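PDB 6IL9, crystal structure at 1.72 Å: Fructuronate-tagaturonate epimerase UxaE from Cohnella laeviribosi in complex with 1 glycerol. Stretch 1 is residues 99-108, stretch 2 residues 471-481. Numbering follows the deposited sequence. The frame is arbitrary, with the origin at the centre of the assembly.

Stretch 1 (99-108) RLGIAGPGHV
Stretch 2 471-481: DYEAALRSHIG

Stretch 2 is helical throughout, from Asp471 to Gly481, with regular i to i+4 hydrogen bonds such as Leu476 N to Tyr472 O (2.9 Å). Stretch 1 begins as a loop, turning at Gly101, whose phi/psi of 84/10 would jam a CB against the preceding carbonyl, so glycine suits the place. It then winds into a helix that runs on past Val108; His107 N donates to Ala103 O at 2.9 Å. The two helices run in broadly the same direction, their axes crossing at -42° and approaching to 8.3 Å. Such closeness depends on Gly106, whose CA lies 4.4 Å from Glu473 CA. A CB here would point at stretch 2 and clash with Leu476 CD1, only 2.7 Å away.

Around this point the packing is largely apolar. Tyr472 (chi1 t, chi2 47°) points toward stretch 1: its CE2 lies 3.8 Å from Ile102 CG1 (chi1 p, chi2 t), and its OH, hydrogen-bonded elsewhere in the structure, is 3.6 Å from Ala103 CB. Leu476 (m, t) sets CD1 3.8 Å from Ala103 CB, where the small alanine leaves room for both neighbours. Leu476 CD2 lies 4.3 Å from His107 NE2, while Ile480 (m, m) brings CG1 to 4.3 Å from His107 CD2, at the ring edge. His107 has chi1 -79° and chi2 158°.

No direct hydrogen bond joins the stretches; a water lies between them instead. Glu473 (m, t, chi3 -1°) extends beside Pro105, with OE2 3.6 Å from Pro105 CB. One water accepts from Gly106 N (2.8 Å) and lies within donating distance of Ile102 O (2.8 Å) and Glu473 OE2 (3.1 Å). The water thus takes up a backbone NH that has no carbonyl partner within the stretch and sits where it could link it to the carboxylate.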

# COMPACT_ATOMS: atom_id res chain seq x y z
N ARG A 99 -6.58 -4.31 -3.33
CA ARG A 99 -6.47 -5.10 -4.55
C ARG A 99 -7.80 -5.28 -5.25
O ARG A 99 -7.82 -5.70 -6.41
CB ARG A 99 -5.88 -6.48 -4.23
CG ARG A 99 -4.48 -6.41 -3.72
CD ARG A 99 -4.02 -7.72 -3.14
NE ARG A 99 -2.57 -7.70 -2.95
CZ ARG A 99 -1.87 -8.73 -2.48
NH1 ARG A 99 -2.49 -9.85 -2.13
NH2 ARG A 99 -0.56 -8.62 -2.36
N LEU A 100 -8.89 -4.97 -4.56
CA LEU A 100 -10.24 -5.27 -5.01
C LEU A 100 -11.04 -4.04 -5.39
O LEU A 100 -11.96 -4.15 -6.21
CB LEU A 100 -11.01 -6.04 -3.93
CG LEU A 100 -10.33 -7.31 -3.41
CD1 LEU A 100 -11.08 -7.84 -2.20
CD2 LEU A 100 -10.26 -8.35 -4.53
N GLY A 101 -10.73 -2.88 -4.82
CA GLY A 101 -11.52 -1.70 -5.05
C GLY A 101 -12.76 -1.55 -4.19
O GLY A 101 -13.57 -0.66 -4.47
N ILE A 102 -12.93 -2.38 -3.16
CA ILE A 102 -14.11 -2.34 -2.30
C ILE A 102 -13.79 -2.08 -0.84
O ILE A 102 -14.70 -2.09 -0.01
CB ILE A 102 -14.94 -3.64 -2.42
CG1 ILE A 102 -14.12 -4.84 -1.95
CG2 ILE A 102 -15.45 -3.83 -3.84
CD1 ILE A 102 -14.92 -6.16 -1.88
N ALA A 103 -12.53 -1.86 -0.48
CA ALA A 103 -12.16 -1.69 0.92
C ALA A 103 -12.09 -0.23 1.36
O ALA A 103 -11.92 0.03 2.56
CB ALA A 103 -10.81 -2.34 1.21
N GLY A 104 -12.23 0.71 0.44
CA GLY A 104 -12.09 2.11 0.75
C GLY A 104 -12.92 2.59 1.92
O GLY A 104 -12.41 3.19 2.87
N PRO A 105 -14.24 2.36 1.87
CA PRO A 105 -15.10 2.86 2.97
C PRO A 105 -14.72 2.30 4.33
O PRO A 105 -14.62 3.07 5.30
CB PRO A 105 -16.50 2.43 2.54
CG PRO A 105 -16.41 2.36 1.04
CD PRO A 105 -15.04 1.82 0.75
N GLY A 106 -14.52 0.99 4.42
CA GLY A 106 -14.07 0.40 5.68
C GLY A 106 -12.76 1.00 6.15
O GLY A 106 -12.57 1.23 7.34
N HIS A 107 -11.83 1.26 5.21
CA HIS A 107 -10.57 1.90 5.56
C HIS A 107 -10.79 3.30 6.12
O HIS A 107 -10.17 3.67 7.13
CB HIS A 107 -9.66 1.96 4.34
CG HIS A 107 -8.98 0.66 4.06
ND1 HIS A 107 -8.47 0.33 2.82
CD2 HIS A 107 -8.72 -0.40 4.86
CE1 HIS A 107 -7.92 -0.87 2.88
NE2 HIS A 107 -8.06 -1.33 4.11
N VAL A 108 -11.65 4.08 5.48
CA VAL A 108 -11.98 5.41 5.97
C VAL A 108 -12.61 5.34 7.36
O VAL A 108 -12.26 6.11 8.26
CB VAL A 108 -12.90 6.13 4.97
CG1 VAL A 108 -13.39 7.44 5.59
CG2 VAL A 108 -12.16 6.39 3.66
N ASP A 471 -20.55 -6.69 6.80
CA ASP A 471 -19.64 -7.61 7.48
C ASP A 471 -18.20 -7.31 7.11
O ASP A 471 -17.32 -7.35 7.97
CB ASP A 471 -19.96 -9.06 7.13
CG ASP A 471 -21.24 -9.56 7.77
OD1 ASP A 471 -21.84 -8.86 8.61
OD2 ASP A 471 -21.66 -10.69 7.43
N TYR A 472 -17.93 -7.05 5.82
CA TYR A 472 -16.56 -6.78 5.39
C TYR A 472 -16.03 -5.51 6.05
O TYR A 472 -14.88 -5.47 6.52
CB TYR A 472 -16.50 -6.67 3.86
CG TYR A 472 -15.10 -6.44 3.27
CD1 TYR A 472 -14.01 -7.21 3.70
CD2 TYR A 472 -14.88 -5.48 2.29
CE1 TYR A 472 -12.75 -7.01 3.16
CE2 TYR A 472 -13.60 -5.28 1.75
CZ TYR A 472 -12.54 -6.06 2.18
OH TYR A 472 -11.27 -5.89 1.67
N GLU A 473 -16.85 -4.46 6.11
CA GLU A 473 -16.37 -3.22 6.70
C GLU A 473 -16.17 -3.35 8.20
O GLU A 473 -15.23 -2.77 8.74
CB GLU A 473 -17.33 -2.10 6.34
CG GLU A 473 -17.28 -1.88 4.85
CD GLU A 473 -18.27 -0.89 4.34
OE1 GLU A 473 -19.06 -0.34 5.14
OE2 GLU A 473 -18.25 -0.66 3.11
N ALA A 474 -17.01 -4.15 8.88
CA ALA A 474 -16.77 -4.40 10.30
C ALA A 474 -15.47 -5.15 10.50
O ALA A 474 -14.74 -4.91 11.47
CB ALA A 474 -17.93 -5.19 10.91
N ALA A 475 -15.17 -6.08 9.59
CA ALA A 475 -13.92 -6.82 9.69
C ALA A 475 -12.72 -5.90 9.47
O ALA A 475 -11.71 -6.02 10.18
CB ALA A 475 -13.92 -7.96 8.68
N LEU A 476 -12.80 -4.98 8.50
CA LEU A 476 -11.69 -4.06 8.30
C LEU A 476 -11.50 -3.15 9.50
O LEU A 476 -10.37 -2.93 9.96
CB LEU A 476 -11.91 -3.24 7.03
CG LEU A 476 -11.87 -4.03 5.72
CD1 LEU A 476 -12.34 -3.14 4.60
CD2 LEU A 476 -10.47 -4.60 5.44
N ARG A 477 -12.61 -2.61 10.04
CA ARG A 477 -12.51 -1.75 11.22
C ARG A 477 -11.81 -2.48 12.36
O ARG A 477 -10.93 -1.92 13.02
CB ARG A 477 -13.90 -1.29 11.66
CG ARG A 477 -14.51 -0.32 10.67
CD ARG A 477 -15.74 0.37 11.25
NE ARG A 477 -16.75 -0.60 11.70
CZ ARG A 477 -17.78 -1.00 10.96
NH1 ARG A 477 -17.96 -0.54 9.73
NH2 ARG A 477 -18.66 -1.87 11.46
N SER A 478 -12.15 -3.75 12.56
CA SER A 478 -11.57 -4.51 13.67
C SER A 478 -10.11 -4.83 13.40
O SER A 478 -9.25 -4.69 14.28
CB SER A 478 -12.38 -5.79 13.88
OG SER A 478 -11.74 -6.63 14.83
N HIS A 479 -9.82 -5.29 12.19
CA HIS A 479 -8.50 -5.79 11.85
C HIS A 479 -7.49 -4.65 11.67
O HIS A 479 -6.41 -4.68 12.27
CB HIS A 479 -8.60 -6.63 10.58
CG HIS A 479 -7.33 -7.29 10.18
ND1 HIS A 479 -6.73 -8.28 10.93
CD2 HIS A 479 -6.54 -7.12 9.09
CE1 HIS A 479 -5.62 -8.67 10.33
NE2 HIS A 479 -5.49 -7.99 9.21
N ILE A 480 -7.82 -3.66 10.84
CA ILE A 480 -6.92 -2.51 10.74
C ILE A 480 -6.91 -1.71 12.04
O ILE A 480 -5.88 -1.13 12.42
CB ILE A 480 -7.30 -1.65 9.51
CG1 ILE A 480 -7.26 -2.52 8.25
CG2 ILE A 480 -6.36 -0.44 9.34
CD1 ILE A 480 -5.91 -3.17 8.00
N GLY A 481 -8.05 -1.67 12.74
CA GLY A 481 -8.07 -1.00 14.03
C GLY A 481 -7.03 -1.57 14.98
O GLY A 481 -6.37 -0.83 15.71
O HOH W 1 -15.22 -1.00 2.51
O HOH W 2 -17.69 -3.09 1.32